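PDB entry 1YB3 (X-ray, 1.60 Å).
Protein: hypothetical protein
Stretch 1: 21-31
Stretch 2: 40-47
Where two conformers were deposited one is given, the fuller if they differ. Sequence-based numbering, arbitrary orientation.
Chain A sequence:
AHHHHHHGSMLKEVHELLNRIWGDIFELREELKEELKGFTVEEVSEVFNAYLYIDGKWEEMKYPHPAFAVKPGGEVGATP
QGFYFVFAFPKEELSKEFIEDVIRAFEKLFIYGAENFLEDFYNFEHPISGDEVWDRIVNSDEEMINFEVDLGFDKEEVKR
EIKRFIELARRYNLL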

# COMPACT_ATOMS: atom_id res chain seq x y z
N ILE A 21 -8.54 -2.94 14.40
CA ILE A 21 -8.42 -2.38 13.04
C ILE A 21 -8.71 -0.87 13.04
O ILE A 21 -7.89 -0.05 12.58
CB ILE A 21 -9.36 -3.13 12.03
CG1 ILE A 21 -8.89 -4.57 11.79
CG2 ILE A 21 -9.54 -2.35 10.70
CD1 ILE A 21 -9.96 -5.44 11.11
N TRP A 22 -9.87 -0.48 13.57
CA TRP A 22 -10.24 0.92 13.56
C TRP A 22 -9.43 1.77 14.55
O TRP A 22 -8.95 2.84 14.18
CB TRP A 22 -11.77 1.12 13.71
CG TRP A 22 -12.47 1.07 12.38
CD1 TRP A 22 -12.78 2.15 11.59
CD2 TRP A 22 -12.92 -0.09 11.67
NE1 TRP A 22 -13.39 1.73 10.45
CE2 TRP A 22 -13.50 0.36 10.46
CE3 TRP A 22 -12.90 -1.46 11.94
CZ2 TRP A 22 -14.06 -0.51 9.52
CZ3 TRP A 22 -13.45 -2.33 11.00
CH2 TRP A 22 -14.03 -1.85 9.80
N GLY A 23 -9.23 1.27 15.78
CA GLY A 23 -8.45 1.98 16.81
C GLY A 23 -7.02 2.24 16.35
O GLY A 23 -6.50 3.35 16.52
N ASP A 24 -6.41 1.23 15.74
CA ASP A 24 -5.03 1.36 15.25
C ASP A 24 -4.89 2.43 14.16
O ASP A 24 -3.86 3.12 14.12
CB ASP A 24 -4.49 0.02 14.73
CG ASP A 24 -4.08 -0.94 15.86
OD1 ASP A 24 -4.33 -0.65 17.05
OD2 ASP A 24 -3.50 -2.00 15.52
N ILE A 25 -5.87 2.53 13.25
CA ILE A 25 -5.78 3.54 12.19
C ILE A 25 -6.07 4.96 12.68
O ILE A 25 -5.41 5.94 12.25
CB ILE A 25 -6.60 3.18 10.92
CG1 ILE A 25 -5.94 2.00 10.21
CG2 ILE A 25 -6.70 4.35 9.94
CD1 ILE A 25 -4.51 2.28 9.69
N PHE A 26 -7.02 5.11 13.60
CA PHE A 26 -7.23 6.43 14.18
C PHE A 26 -5.94 6.89 14.88
O PHE A 26 -5.52 8.05 14.72
CB PHE A 26 -8.44 6.44 15.12
CG PHE A 26 -9.77 6.31 14.41
CD1 PHE A 26 -10.14 7.22 13.42
CD2 PHE A 26 -10.65 5.28 14.74
CE1 PHE A 26 -11.36 7.10 12.75
CE2 PHE A 26 -11.89 5.15 14.07
CZ PHE A 26 -12.24 6.05 13.08
N GLU A 27 -5.28 5.96 15.57
CA GLU A 27 -4.02 6.25 16.28
C GLU A 27 -2.90 6.58 15.30
O GLU A 27 -2.17 7.58 15.47
CB GLU A 27 -3.63 5.06 17.16
CG GLU A 27 -2.28 5.22 17.89
CD GLU A 27 -1.91 4.00 18.73
OE1 GLU A 27 -1.96 4.11 19.98
OE2 GLU A 27 -1.60 2.93 18.14
N LEU A 28 -2.77 5.74 14.27
CA LEU A 28 -1.68 5.91 13.29
C LEU A 28 -1.83 7.20 12.50
O LEU A 28 -0.80 7.84 12.16
CB LEU A 28 -1.61 4.71 12.35
CG LEU A 28 -0.49 4.69 11.31
CD1 LEU A 28 0.89 4.75 12.01
CD2 LEU A 28 -0.65 3.46 10.44
N ARG A 29 -3.07 7.59 12.19
CA ARG A 29 -3.33 8.84 11.49
C ARG A 29 -2.77 10.02 12.27
O ARG A 29 -2.06 10.88 11.69
CB ARG A 29 -4.83 9.03 11.17
CG ARG A 29 -5.14 10.20 10.22
CD ARG A 29 -5.34 11.52 10.96
NE ARG A 29 -5.39 12.65 10.04
CZ ARG A 29 -5.52 13.93 10.40
NH1 ARG A 29 -5.67 14.26 11.68
NH2 ARG A 29 -5.54 14.88 9.46
N GLU A 30 -3.05 10.07 13.57
CA GLU A 30 -2.54 11.21 14.36
C GLU A 30 -1.01 11.18 14.45
O GLU A 30 -0.34 12.24 14.38
CB GLU A 30 -3.21 11.23 15.74
CG GLU A 30 -4.73 11.48 15.69
CD GLU A 30 -5.13 12.71 14.87
OE1 GLU A 30 -4.49 13.78 15.04
OE2 GLU A 30 -6.09 12.62 14.08
N GLU A 31 -0.45 9.98 14.55
CA GLU A 31 1.00 9.81 14.64
C GLU A 31 1.69 10.27 13.35
O GLU A 31 2.66 11.04 13.39
CB GLU A 31 1.38 8.36 14.97
CG GLU A 31 1.05 7.99 16.42
CD GLU A 31 1.07 6.50 16.69
OE1 GLU A 31 1.20 5.70 15.73
OE2 GLU A 31 0.95 6.12 17.88
N THR A 40 0.91 16.28 3.34
CA THR A 40 -0.46 16.56 3.76
C THR A 40 -1.17 15.25 4.12
O THR A 40 -1.37 14.39 3.25
CB THR A 40 -1.24 17.28 2.66
OG1 THR A 40 -0.59 18.53 2.37
CG2 THR A 40 -2.66 17.54 3.11
N VAL A 41 -1.52 15.12 5.39
CA VAL A 41 -2.10 13.86 5.90
C VAL A 41 -3.56 14.13 6.19
O VAL A 41 -3.89 14.93 7.06
CB VAL A 41 -1.37 13.36 7.16
CG1 VAL A 41 -2.04 12.08 7.69
CG2 VAL A 41 0.11 13.06 6.87
N GLU A 42 -4.44 13.45 5.47
CA GLU A 42 -5.87 13.74 5.56
C GLU A 42 -6.52 12.90 6.67
O GLU A 42 -5.85 12.10 7.31
CB GLU A 42 -6.56 13.49 4.21
CG GLU A 42 -5.98 14.31 3.05
CD GLU A 42 -6.29 15.80 3.15
OE1 GLU A 42 -7.10 16.20 4.02
OE2 GLU A 42 -5.72 16.58 2.37
N GLU A 43 -7.82 13.11 6.89
CA GLU A 43 -8.55 12.37 7.93
C GLU A 43 -8.88 10.95 7.49
O GLU A 43 -8.96 10.66 6.30
CB GLU A 43 -9.84 13.11 8.30
CG GLU A 43 -9.64 14.56 8.77
CD GLU A 43 -8.85 14.68 10.07
OE1 GLU A 43 -8.73 13.69 10.82
OE2 GLU A 43 -8.34 15.79 10.35
N VAL A 44 -9.13 10.09 8.46
CA VAL A 44 -9.55 8.72 8.18
C VAL A 44 -10.92 8.73 7.52
O VAL A 44 -11.82 9.47 7.96
CB VAL A 44 -9.60 7.88 9.48
CG1 VAL A 44 -10.20 6.50 9.22
CG2 VAL A 44 -8.21 7.77 10.11
N SER A 45 -11.08 7.93 6.47
CA SER A 45 -12.37 7.75 5.84
C SER A 45 -12.63 6.26 5.65
O SER A 45 -11.77 5.42 5.94
CB SER A 45 -12.44 8.52 4.52
OG SER A 45 -11.71 7.86 3.50
N GLU A 46 -13.84 5.91 5.19
CA GLU A 46 -14.19 4.51 5.02
C GLU A 46 -14.18 4.13 3.55
O GLU A 46 -14.77 4.81 2.71
CB GLU A 46 -15.55 4.22 5.65
CG GLU A 46 -15.61 4.50 7.14
CD GLU A 46 -14.54 3.74 7.94
OE1 GLU A 46 -14.31 2.54 7.65
OE2 GLU A 46 -13.96 4.33 8.87
N VAL A 47 -13.47 3.06 3.24
CA VAL A 47 -13.35 2.58 1.89
C VAL A 47 -14.15 1.28 1.76
O VAL A 47 -13.88 0.33 2.47
CB VAL A 47 -11.86 2.30 1.53
CG1 VAL A 47 -11.74 1.67 0.14
CG2 VAL A 47 -11.02 3.61 1.64
O HOH W 1 -5.97 17.30 11.68

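The contact between the helix 21-31 and the segment 40-47 is organised around one side chain, that of R29. Its CA-to-CB bond points toward the second stretch, and the chain runs on in a mostly extended path (chi1 t, chi2 m, chi3 t) that carries the guanidinium to the backbone of V41 and E42. There NE donates to E42 O at 2.8 Å, with the oxygen near the plane at the edge of the group and an N-H...O angle of 159°, while NH2 of R29 donates to V41 O at 2.9 Å with a more bent angle of 132°. Two successive carbonyls are thus held by one guanidinium. Arginine suits this place because its planar head carries several N-H groups fixed in direction, and a long flexible stem lets them reach two consecutive peptide oxygens, those of V41 and E42.

The charge of R29 is met by two glutamates, in different ways. Within the helix, R29 NH1 donates to E30 OE2 at 2.9 Å, a hydrogen-bonded salt bridge. Across the stretches, R29 NH2 lies 3.1 Å from E43 OE2, but this oxygen sits over one face of the guanidinium, so no N-H points at it and the salt bridge rests on charge alone. Water 1 adds a directional link between the same residues, accepting from R29 NH1 at 3.1 Å and donating to E43 OE2 at 3.1 Å. Both acids start from CA-to-CB bonds directed away from the other stretch, and their folded side chains, with chi1 and chi2 both m, bring the carboxylates back. The two like charges approach to 4.3 Å between E30 OE2 and E43 OE1, a proximity that the shared arginine helps to offset.

Nearly two turns earlier in the helix, W22 makes the second polar link. Its indole NE1 donates to E46 OE1 at 3.1 Å, with the acceptor near the plane at the ring edge, as an in-plane N-H requires; E46 OE2, also 3.1 Å from W22 NE1, receives a weak bond. Tryptophan combines a broad apolar ring with a single donor at its rim, and the carboxylate of E46 offers both its oxygens to that donor.

Between these polar sites lies V44, whose CA-to-CB bond points toward the helix and which loses 94 Å² to it. V44 CG2 lies 3.7 Å from I25 CG2 and 3.8 Å from R29 CB, and V44 CG1 lies 3.8 Å from F26 CE1. A compact branched side chain serves well here, since its methyls fill the space between I25, F26 and the stem of R29. I25 is buried and directs its CB toward the partner, though the end of its side chain leads away; the more exposed F26 sets out sideways and brings its ring nearer. V41, also buried, places CG1 4.1 Å from R29 NE, giving the arginine an apolar neighbour beside its hydrogen bonds. Together the two stretches bury 449 Å², the largest single share belonging to R29.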